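PDB 4PF1: peptidase S15/CocE/NonD from Thaumarchaeota archaeon SCGC AB-539-E09, which probably cleaves amino-terminal residues from peptide substrates, acting as a serine aminopeptidase with an alpha/beta hydrolase catalytic domain. Local coordinates for residues G108-E113 / R218-K223; G114-N119 / G160-Y165; V504-D509 / M573-S578; P488-F493 / I557-V562. All coordinates share one frame; numbering follows the deposited sequence.

Contact 1 (G108-E113 / R218-K223)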
# COMPACT_ATOMS: atom_id res chain seq x y z
N GLY A 108 -19.74 29.70 23.57
CA GLY A 108 -20.52 29.64 22.34
C GLY A 108 -20.33 28.41 21.46
O GLY A 108 -20.94 28.34 20.39
N LYS A 109 -19.50 27.44 21.89
CA LYS A 109 -19.25 26.24 21.08
C LYS A 109 -19.70 24.96 21.76
O LYS A 109 -19.49 24.78 22.97
CB LYS A 109 -17.76 26.12 20.68
CG LYS A 109 -17.31 27.08 19.55
CD LYS A 109 -18.21 27.05 18.29
CE LYS A 109 -18.12 25.75 17.51
NZ LYS A 109 -19.26 25.60 16.57
N TYR A 110 -20.31 24.06 20.96
CA TYR A 110 -20.77 22.72 21.31
C TYR A 110 -21.60 22.66 22.61
O TYR A 110 -22.77 23.05 22.59
CB TYR A 110 -19.59 21.73 21.37
CG TYR A 110 -19.03 21.39 20.00
CD1 TYR A 110 -19.56 20.34 19.25
CD2 TYR A 110 -17.98 22.12 19.45
CE1 TYR A 110 -19.06 20.02 17.99
CE2 TYR A 110 -17.46 21.80 18.19
CZ TYR A 110 -18.00 20.74 17.47
OH TYR A 110 -17.49 20.42 16.24
N GLY A 111 -21.00 22.16 23.69
CA GLY A 111 -21.68 21.99 24.97
C GLY A 111 -21.82 23.25 25.81
O GLY A 111 -22.58 23.26 26.78
N SER A 112 -21.06 24.31 25.47
CA SER A 112 -21.06 25.56 26.23
C SER A 112 -22.16 26.52 25.78
O SER A 112 -22.57 26.51 24.62
CB SER A 112 -19.71 26.26 26.12
OG SER A 112 -18.71 25.56 26.84
N GLU A 113 -22.60 27.38 26.72
CA GLU A 113 -23.59 28.42 26.48
C GLU A 113 -22.89 29.68 25.95
O GLU A 113 -21.66 29.70 25.82
CB GLU A 113 -24.34 28.75 27.79
CG GLU A 113 -25.26 27.65 28.27
CD GLU A 113 -25.83 27.85 29.67
OE1 GLU A 113 -25.44 28.82 30.34
OE2 GLU A 113 -26.66 27.01 30.08
N ARG A 218 -23.93 26.00 16.44
CA ARG A 218 -23.18 25.90 17.68
C ARG A 218 -22.43 24.55 17.78
O ARG A 218 -21.28 24.52 18.21
CB ARG A 218 -24.13 26.06 18.88
CG ARG A 218 -23.45 26.05 20.26
CD ARG A 218 -24.46 26.01 21.40
NE ARG A 218 -25.36 27.16 21.37
CZ ARG A 218 -25.13 28.31 21.99
NH1 ARG A 218 -24.03 28.47 22.72
NH2 ARG A 218 -26.00 29.31 21.90
N LYS A 219 -23.10 23.45 17.39
CA LYS A 219 -22.58 22.08 17.54
C LYS A 219 -22.07 21.47 16.22
O LYS A 219 -21.99 20.24 16.13
CB LYS A 219 -23.68 21.16 18.13
CG LYS A 219 -24.23 21.59 19.48
CD LYS A 219 -25.17 20.52 20.03
CE LYS A 219 -26.14 21.06 21.04
NZ LYS A 219 -25.52 21.22 22.38
N ASN A 220 -21.70 22.31 15.21
CA ASN A 220 -21.22 21.86 13.89
C ASN A 220 -22.18 20.81 13.27
O ASN A 220 -21.74 19.73 12.86
CB ASN A 220 -19.78 21.32 13.97
CG ASN A 220 -18.71 22.39 14.13
OD1 ASN A 220 -18.81 23.29 14.96
ND2 ASN A 220 -17.64 22.26 13.36
N GLU A 221 -23.48 21.13 13.22
CA GLU A 221 -24.51 20.25 12.68
C GLU A 221 -24.73 20.49 11.18
O GLU A 221 -25.28 19.63 10.50
CB GLU A 221 -25.83 20.42 13.44
CG GLU A 221 -25.79 19.88 14.85
CD GLU A 221 -27.03 20.16 15.67
OE1 GLU A 221 -27.54 21.30 15.62
OE2 GLU A 221 -27.48 19.24 16.40
N ILE A 222 -24.32 21.67 10.68
CA ILE A 222 -24.41 22.04 9.27
C ILE A 222 -22.99 22.17 8.73
O ILE A 222 -22.23 23.01 9.22
CB ILE A 222 -25.26 23.33 9.06
CG1 ILE A 222 -26.73 23.10 9.49
CG2 ILE A 222 -25.17 23.81 7.59
CD1 ILE A 222 -27.64 24.36 9.51
N LYS A 223 -22.62 21.30 7.77
CA LYS A 223 -21.25 21.27 7.26
C LYS A 223 -21.17 21.58 5.76
O LYS A 223 -22.10 21.30 5.00
CB LYS A 223 -20.57 19.94 7.58
CG LYS A 223 -20.16 19.84 9.05
CD LYS A 223 -19.43 18.55 9.36
CE LYS A 223 -19.30 18.35 10.86
NZ LYS A 223 -18.47 17.16 11.19
O HOH W 1 -25.18 23.37 24.06

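Contact 2 (G114-N119 / G160-Y165)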
# COMPACT_ATOMS: atom_id res chain seq x y z
N GLY A 114 -23.68 30.72 25.71
CA GLY A 114 -23.18 32.01 25.26
C GLY A 114 -23.03 32.14 23.76
O GLY A 114 -23.33 31.20 23.01
N GLY A 115 -22.59 33.32 23.33
CA GLY A 115 -22.35 33.63 21.93
C GLY A 115 -20.94 33.29 21.51
O GLY A 115 -20.02 33.26 22.34
N TYR A 116 -20.75 33.00 20.22
CA TYR A 116 -19.43 32.64 19.74
C TYR A 116 -18.86 33.71 18.82
O TYR A 116 -19.43 34.02 17.77
CB TYR A 116 -19.43 31.26 19.05
CG TYR A 116 -18.07 30.86 18.52
CD1 TYR A 116 -17.00 30.63 19.38
CD2 TYR A 116 -17.83 30.80 17.15
CE1 TYR A 116 -15.73 30.31 18.89
CE2 TYR A 116 -16.57 30.47 16.65
CZ TYR A 116 -15.52 30.22 17.52
OH TYR A 116 -14.28 29.90 17.05
N MET A 117 -17.70 34.25 19.21
CA MET A 117 -16.93 35.22 18.44
C MET A 117 -15.61 34.57 18.07
O MET A 117 -14.86 34.19 18.97
CB MET A 117 -16.71 36.51 19.25
CG MET A 117 -17.91 37.44 19.26
SD MET A 117 -17.67 38.84 20.39
CE MET A 117 -16.58 39.87 19.41
N MET A 118 -15.35 34.38 16.76
CA MET A 118 -14.12 33.76 16.23
C MET A 118 -12.89 34.40 16.88
O MET A 118 -12.71 35.61 16.75
CB MET A 118 -14.07 33.91 14.69
CG MET A 118 -12.78 33.38 14.05
SD MET A 118 -12.67 31.58 13.98
CE MET A 118 -13.97 31.22 12.78
N ASN A 119 -12.08 33.59 17.60
CA ASN A 119 -10.88 34.05 18.31
C ASN A 119 -11.19 35.31 19.12
O ASN A 119 -10.53 36.34 18.95
CB ASN A 119 -9.71 34.31 17.33
CG ASN A 119 -9.27 33.10 16.56
OD1 ASN A 119 -9.55 32.97 15.37
ND2 ASN A 119 -8.53 32.20 17.22
N GLY A 160 -2.48 23.43 20.87
CA GLY A 160 -2.01 23.89 19.57
C GLY A 160 -3.07 24.60 18.74
O GLY A 160 -4.26 24.34 18.92
N SER A 161 -2.62 25.48 17.82
CA SER A 161 -3.47 26.25 16.89
C SER A 161 -4.44 27.17 17.68
O SER A 161 -3.98 28.04 18.41
CB SER A 161 -4.22 25.31 15.95
OG SER A 161 -4.64 25.97 14.78
N TYR A 162 -5.78 26.95 17.54
CA TYR A 162 -6.80 27.71 18.29
C TYR A 162 -6.64 27.44 19.79
O TYR A 162 -6.78 28.35 20.60
CB TYR A 162 -8.21 27.32 17.82
CG TYR A 162 -9.28 28.37 18.06
CD1 TYR A 162 -9.72 28.67 19.35
CD2 TYR A 162 -9.96 28.96 17.00
CE1 TYR A 162 -10.74 29.59 19.58
CE2 TYR A 162 -10.98 29.88 17.21
CZ TYR A 162 -11.38 30.18 18.51
OH TYR A 162 -12.40 31.08 18.72
N GLU A 163 -6.30 26.18 20.15
CA GLU A 163 -6.05 25.79 21.54
C GLU A 163 -4.75 26.43 22.05
O GLU A 163 -4.58 26.60 23.25
CB GLU A 163 -5.99 24.26 21.67
CG GLU A 163 -7.32 23.58 21.35
CD GLU A 163 -7.29 22.06 21.27
OE1 GLU A 163 -6.22 21.46 21.50
OE2 GLU A 163 -8.35 21.47 20.97
N GLY A 164 -3.87 26.81 21.11
CA GLY A 164 -2.65 27.53 21.41
C GLY A 164 -2.95 29.00 21.66
O GLY A 164 -2.34 29.62 22.53
N TYR A 165 -3.92 29.55 20.91
CA TYR A 165 -4.41 30.92 21.06
C TYR A 165 -5.07 31.07 22.43
O TYR A 165 -4.82 32.05 23.12
CB TYR A 165 -5.40 31.27 19.92
CG TYR A 165 -6.23 32.51 20.16
CD1 TYR A 165 -5.75 33.78 19.83
CD2 TYR A 165 -7.52 32.42 20.67
CE1 TYR A 165 -6.52 34.92 20.04
CE2 TYR A 165 -8.29 33.56 20.91
CZ TYR A 165 -7.79 34.81 20.58
OH TYR A 165 -8.54 35.94 20.77
O HOH W 2 -13.55 32.41 20.65

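Contact 3 (V504-D509 / M573-S578)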
# COMPACT_ATOMS: atom_id res chain seq x y z
N VAL A 504 4.99 35.19 -5.26
CA VAL A 504 5.31 33.98 -4.49
C VAL A 504 6.81 33.74 -4.59
O VAL A 504 7.34 33.67 -5.70
CB VAL A 504 4.50 32.75 -5.00
CG1 VAL A 504 4.83 31.50 -4.18
CG2 VAL A 504 3.00 33.02 -5.00
N VAL A 505 7.49 33.64 -3.44
CA VAL A 505 8.93 33.36 -3.41
C VAL A 505 9.14 32.03 -2.69
O VAL A 505 8.66 31.87 -1.57
CB VAL A 505 9.76 34.51 -2.77
CG1 VAL A 505 11.25 34.16 -2.74
CG2 VAL A 505 9.54 35.83 -3.51
N LYS A 506 9.83 31.08 -3.35
CA LYS A 506 10.10 29.76 -2.76
C LYS A 506 11.60 29.50 -2.64
O LYS A 506 12.33 29.72 -3.61
CB LYS A 506 9.49 28.63 -3.60
CG LYS A 506 8.05 28.79 -4.01
CD LYS A 506 7.65 27.58 -4.83
CE LYS A 506 6.46 27.83 -5.69
NZ LYS A 506 6.37 26.84 -6.80
N ILE A 507 12.04 28.97 -1.49
CA ILE A 507 13.41 28.50 -1.29
C ILE A 507 13.35 26.98 -1.34
O ILE A 507 12.52 26.38 -0.66
CB ILE A 507 14.08 29.04 0.01
CG1 ILE A 507 14.38 30.54 -0.11
CG2 ILE A 507 15.37 28.24 0.36
CD1 ILE A 507 14.68 31.20 1.17
N ILE A 508 14.19 26.37 -2.17
CA ILE A 508 14.15 24.93 -2.38
C ILE A 508 15.54 24.30 -2.21
O ILE A 508 16.55 24.88 -2.62
CB ILE A 508 13.56 24.66 -3.80
CG1 ILE A 508 12.04 24.90 -3.84
CG2 ILE A 508 13.93 23.28 -4.36
CD1 ILE A 508 11.56 25.66 -5.07
N ASP A 509 15.57 23.08 -1.64
CA ASP A 509 16.76 22.26 -1.57
C ASP A 509 16.63 21.21 -2.67
O ASP A 509 15.76 20.34 -2.58
CB ASP A 509 16.93 21.61 -0.18
CG ASP A 509 18.16 20.72 -0.04
OD1 ASP A 509 18.51 20.02 -1.02
OD2 ASP A 509 18.74 20.68 1.05
N MET A 573 17.78 26.41 -4.58
CA MET A 573 16.91 26.89 -5.65
C MET A 573 15.96 27.98 -5.17
O MET A 573 15.48 27.96 -4.04
CB MET A 573 16.11 25.73 -6.26
CG MET A 573 15.14 26.13 -7.35
SD MET A 573 14.29 24.72 -8.08
CE MET A 573 15.53 24.18 -9.26
N VAL A 574 15.67 28.93 -6.07
CA VAL A 574 14.69 29.99 -5.87
C VAL A 574 13.67 29.93 -7.02
O VAL A 574 14.06 29.93 -8.19
CB VAL A 574 15.35 31.39 -5.72
CG1 VAL A 574 14.31 32.51 -5.78
CG2 VAL A 574 16.17 31.48 -4.44
N GLN A 575 12.38 29.83 -6.68
CA GLN A 575 11.29 29.84 -7.65
C GLN A 575 10.38 31.03 -7.38
O GLN A 575 10.06 31.31 -6.23
CB GLN A 575 10.50 28.52 -7.63
CG GLN A 575 11.18 27.39 -8.41
CD GLN A 575 10.35 26.12 -8.50
OE1 GLN A 575 9.12 26.13 -8.44
NE2 GLN A 575 11.02 25.00 -8.69
N VAL A 576 10.03 31.79 -8.44
CA VAL A 576 9.14 32.96 -8.33
C VAL A 576 7.94 32.79 -9.30
O VAL A 576 8.12 32.48 -10.47
CB VAL A 576 9.89 34.31 -8.54
CG1 VAL A 576 8.91 35.47 -8.80
CG2 VAL A 576 10.78 34.63 -7.35
N GLN A 577 6.72 32.98 -8.77
CA GLN A 577 5.48 32.88 -9.53
C GLN A 577 4.47 33.94 -9.05
O GLN A 577 4.76 34.65 -8.08
CB GLN A 577 4.89 31.45 -9.46
CG GLN A 577 4.68 30.92 -8.05
CD GLN A 577 4.35 29.46 -8.04
OE1 GLN A 577 5.13 28.62 -8.49
NE2 GLN A 577 3.19 29.10 -7.51
N SER A 578 3.31 34.08 -9.74
CA SER A 578 2.34 35.12 -9.42
C SER A 578 0.96 34.60 -8.96
O SER A 578 0.01 35.39 -8.82
CB SER A 578 2.16 36.06 -10.61
OG SER A 578 3.28 36.91 -10.76

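Contact 4 (P488-F493 / I557-V562)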
# COMPACT_ATOMS: atom_id res chain seq x y z
N PRO A 488 14.87 33.92 6.30
CA PRO A 488 15.32 34.49 5.03
C PRO A 488 14.40 35.63 4.61
O PRO A 488 13.20 35.60 4.92
CB PRO A 488 15.23 33.32 4.05
CG PRO A 488 14.81 32.11 4.86
CD PRO A 488 14.17 32.64 6.09
N VAL A 489 14.94 36.66 3.96
CA VAL A 489 14.14 37.80 3.51
C VAL A 489 14.38 38.00 2.01
O VAL A 489 15.52 38.13 1.57
CB VAL A 489 14.42 39.10 4.32
CG1 VAL A 489 13.66 40.30 3.73
CG2 VAL A 489 14.05 38.91 5.80
N ALA A 490 13.29 37.98 1.23
CA ALA A 490 13.38 38.18 -0.21
C ALA A 490 13.35 39.67 -0.53
O ALA A 490 12.37 40.36 -0.20
CB ALA A 490 12.24 37.46 -0.92
N ARG A 491 14.44 40.17 -1.11
CA ARG A 491 14.52 41.56 -1.56
C ARG A 491 14.25 41.52 -3.04
O ARG A 491 15.15 41.24 -3.83
CB ARG A 491 15.88 42.18 -1.22
CG ARG A 491 15.91 43.70 -1.40
CD ARG A 491 17.24 44.29 -1.00
NE ARG A 491 18.29 44.02 -1.98
CZ ARG A 491 19.33 43.22 -1.75
NH1 ARG A 491 19.49 42.63 -0.57
NH2 ARG A 491 20.24 43.01 -2.70
N LEU A 492 12.97 41.63 -3.41
CA LEU A 492 12.53 41.47 -4.78
C LEU A 492 12.30 42.80 -5.48
O LEU A 492 11.51 43.62 -5.01
CB LEU A 492 11.24 40.62 -4.81
CG LEU A 492 10.61 40.38 -6.19
CD1 LEU A 492 11.34 39.27 -6.95
CD2 LEU A 492 9.13 40.05 -6.06
N PHE A 493 12.99 43.00 -6.61
CA PHE A 493 12.80 44.15 -7.48
C PHE A 493 12.06 43.66 -8.70
O PHE A 493 12.61 42.90 -9.50
CB PHE A 493 14.15 44.80 -7.85
CG PHE A 493 14.85 45.50 -6.71
CD1 PHE A 493 14.60 46.84 -6.43
CD2 PHE A 493 15.77 44.82 -5.92
CE1 PHE A 493 15.27 47.49 -5.39
CE2 PHE A 493 16.41 45.47 -4.85
CZ PHE A 493 16.16 46.80 -4.61
N ILE A 557 9.93 40.67 1.33
CA ILE A 557 9.12 39.49 1.63
C ILE A 557 9.85 38.58 2.63
O ILE A 557 10.67 37.75 2.22
CB ILE A 557 8.68 38.72 0.34
CG1 ILE A 557 8.12 39.68 -0.74
CG2 ILE A 557 7.66 37.62 0.67
CD1 ILE A 557 8.19 39.13 -2.18
N PRO A 558 9.57 38.73 3.95
CA PRO A 558 10.18 37.81 4.93
C PRO A 558 9.60 36.41 4.72
O PRO A 558 8.41 36.28 4.45
CB PRO A 558 9.78 38.40 6.29
CG PRO A 558 9.14 39.75 5.99
CD PRO A 558 8.62 39.65 4.60
N LEU A 559 10.46 35.39 4.76
CA LEU A 559 10.03 34.02 4.48
C LEU A 559 10.06 33.14 5.74
O LEU A 559 10.76 33.48 6.70
CB LEU A 559 10.92 33.42 3.37
CG LEU A 559 10.81 34.10 1.99
CD1 LEU A 559 12.01 33.79 1.13
CD2 LEU A 559 9.52 33.71 1.27
N PRO A 560 9.31 32.00 5.77
CA PRO A 560 9.31 31.15 6.98
C PRO A 560 10.72 30.76 7.45
O PRO A 560 11.64 30.67 6.64
CB PRO A 560 8.52 29.92 6.53
CG PRO A 560 7.61 30.42 5.48
CD PRO A 560 8.38 31.48 4.75
N GLN A 561 10.87 30.52 8.75
CA GLN A 561 12.14 30.19 9.39
C GLN A 561 12.82 28.98 8.76
O GLN A 561 12.15 28.08 8.24
CB GLN A 561 11.96 29.92 10.90
CG GLN A 561 11.23 31.03 11.66
CD GLN A 561 11.87 32.39 11.53
OE1 GLN A 561 13.08 32.57 11.69
NE2 GLN A 561 11.04 33.40 11.28
N VAL A 562 14.16 28.99 8.79
CA VAL A 562 15.00 27.89 8.30
C VAL A 562 16.05 27.52 9.36
O VAL A 562 16.52 28.37 10.11
CB VAL A 562 15.67 28.17 6.93
CG1 VAL A 562 14.65 28.14 5.79
CG2 VAL A 562 16.46 29.48 6.93

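Contact 1 (G108-E113 / R218-K223)
The Y110 ring, with which H70 stacks, carries R218 O over one face, 4.2 Å above the ring plane and shifted toward the rim, while the carboxamide of N220 crosses near its hydroxyl with its plane turned only 20° from the ring. The proximity makes no hydrogen bond: Y110 OH lies 3.1 Å from N220 CG at a poor angle to either amide terminus. N220 spends its oxygen on K109 instead, whose chain bends at chi2 (-51°) and again at chi3. K109 NZ stands 2.9 Å from N220 OD1 and nearly along the C=O axis. K109 NZ also reaches R218 O at 2.8 Å, and Y110 N grips that oxygen at 3.0 Å from the opposite face of its carbonyl plane. Y110 occupies the second position of a type II' turn from K109 to S112, with positive phi. K219 NZ makes a weak hydrogen bond to Y110 O at 3.3 Å, and a water bridges the two. R218 NH1 bonds weakly to S112 O; its stronger partner is G114 O. K109 NZ and N220 ND2 also bind Q214, so the loop following helix 204-215 is tied, through that helix's last turn, to the loop following strand 100-105.

Contact 2 (G114-N119 / G160-Y165)
N119 and Y162 bring the two backbones no closer than 7.5 Å between CA atoms, for the irregular 114-119 segment runs past the start of helix 162-169 without pairing with it, and side chains must span the gap. Y162, its CG anti to the backbone N (chi1 -156°), does so with its hydroxyl. Y116 and Y162 reach toward each other tip to tip, their OH atoms 2.8 Å apart, and N119 N donates to Y162 OH at 2.8 Å. A water in the plane of the Y162 ring at its edge gives this buried oxygen a third polar partner and passes on to M117 O. The turn G160-S161-Y162-E163-G164, with S161 at positive phi, has the form of the nucleophile elbow of the alpha/beta hydrolase fold. S161 OG is hydrogen-bonded to H328 NE2, consistent with a catalytic serine. N119 ND2 lies over one face of each of two rings, Y165 and, at 3.4 Å, Y162, whose plane is 25° from the amide. N119 CB makes a CH-pi contact 4.1 Å from the Y165 centroid. M118 SD meets the edge of Y162 at CE2 (4.0 Å), a Met-aromatic contact. The Y165 hydroxyl bonds to K120 O, while D18 of the second subunit holds M118 N.

Contact 3 (V504-D509 / M573-S578)
V504, K506 and I508 form the hydrogen-bonded pairs of this antiparallel strand pairing, opposite Q577, Q575 and M573, while V505-V576 and I507-V574 fill the non-hydrogen-bonded positions between them. Each hydrogen-bonded pair exchanges two backbone bonds, the bond from V504 N to Q577 O being nearly straight at 170°. CA-H...O contacts supplement them. The polar side chains meet at K506. Its chain runs extended beyond CG and crosses both glutamines obliquely, bringing NZ to 2.7 Å from Q577 OE1, above the amide plane, and to 3.3 Å from Q575 OE1. Q577 holds CG between its backbone N and carbonyl carbon (chi1 54°), which sets Q577 CG 3.6 Å from V504 CB. A lysine buried in this way probably keeps its charge through such carbonyl partners, and Q461 OE1 supplies another. Q575 OE1 is bound by T464 OG1 as well; Q575 NE2 bonds to Q461 O and weakly to M573 SD. Beyond this group on the same face, I508 and M573 lie side by side, I508 CB 3.7 Å from M573 CB, and I508 CD1 packs against the Q575 carboxamide. On the other face, V505 CG2 meets V576 CG2 at 4.2 Å. These are the two inner strands of a four-stranded sheet, flanked by strands 525-534 and 471-474; the face of V505, I507, V574 and V576 packs on strand 606-625.

Contact 4 (P488-F493 / I557-V562)
V562 holds CG2 between its backbone N and carbonyl carbon, with CG1 anti to the carbonyl carbon (chi1 -71°), and from there CG2 meets the ring of P488 tip to tip, 3.7 Å from its CG. At the other end of the contact, L492 has CG anti to its backbone N (chi1 179°); chi2 of 80° then sets the CD branches, and L492 CD2 comes to 4.1 Å from I557 CD1. Between these two apolar ends runs a short antiparallel beta pairing, part of the C-terminal domain, probably a jelly-roll beta-sandwich as in this family, in which strand 489-496 lies between strands 553-558 and 606-625. A490 and I557 are its hydrogen-bonded pair. A490 N donates to I557 O at 2.8 Å from well above the carbonyl plane, whereas the return bond from I557 N to A490 O lies in the plane. V489 and P558 make the adjoining non-hydrogen-bonded pair, where a proline is easily accommodated because the partner strand asks for no N-H. The consequence of proline differs at P488: P488 O accepts from L559 N at 2.8 Å in a fairly straight bond, but P488 has no N-H to return, and L559 O is bound by Q487 NE2. On the face of A490 and I557, A490 CB approaches I557 CB at 4.0 Å and L559 CD1 at 4.2 Å. This apolar face is met by strand 502-510, with V505 against I557 and I507 against L559. P560 turns its CB away, yet P560 O lies 3.3 Å from P488 CD.

Contacts 1 and 2 belong to the catalytic domain and share the loop between strand 100-105 and helix 133-147; they touch through R218 and G114 and through K109 and Y116, and both reach the second subunit. Contact 1 is partly buried and relies on charged and carbonyl groups, whereas buried contact 2 relies on tyrosines beside the probable nucleophile elbow. Contacts 3 and 4, across the chain's centre, are buried strand pairings of the C-terminal domain, whose first segments lie on consecutive strands, 502-510 and 489-496. They pack face against face through I507, V505, P488 and L559. Contact 3 has complete strand pairing and a buried lysine; contact 4 is shorter, interrupted by prolines and chiefly apolar.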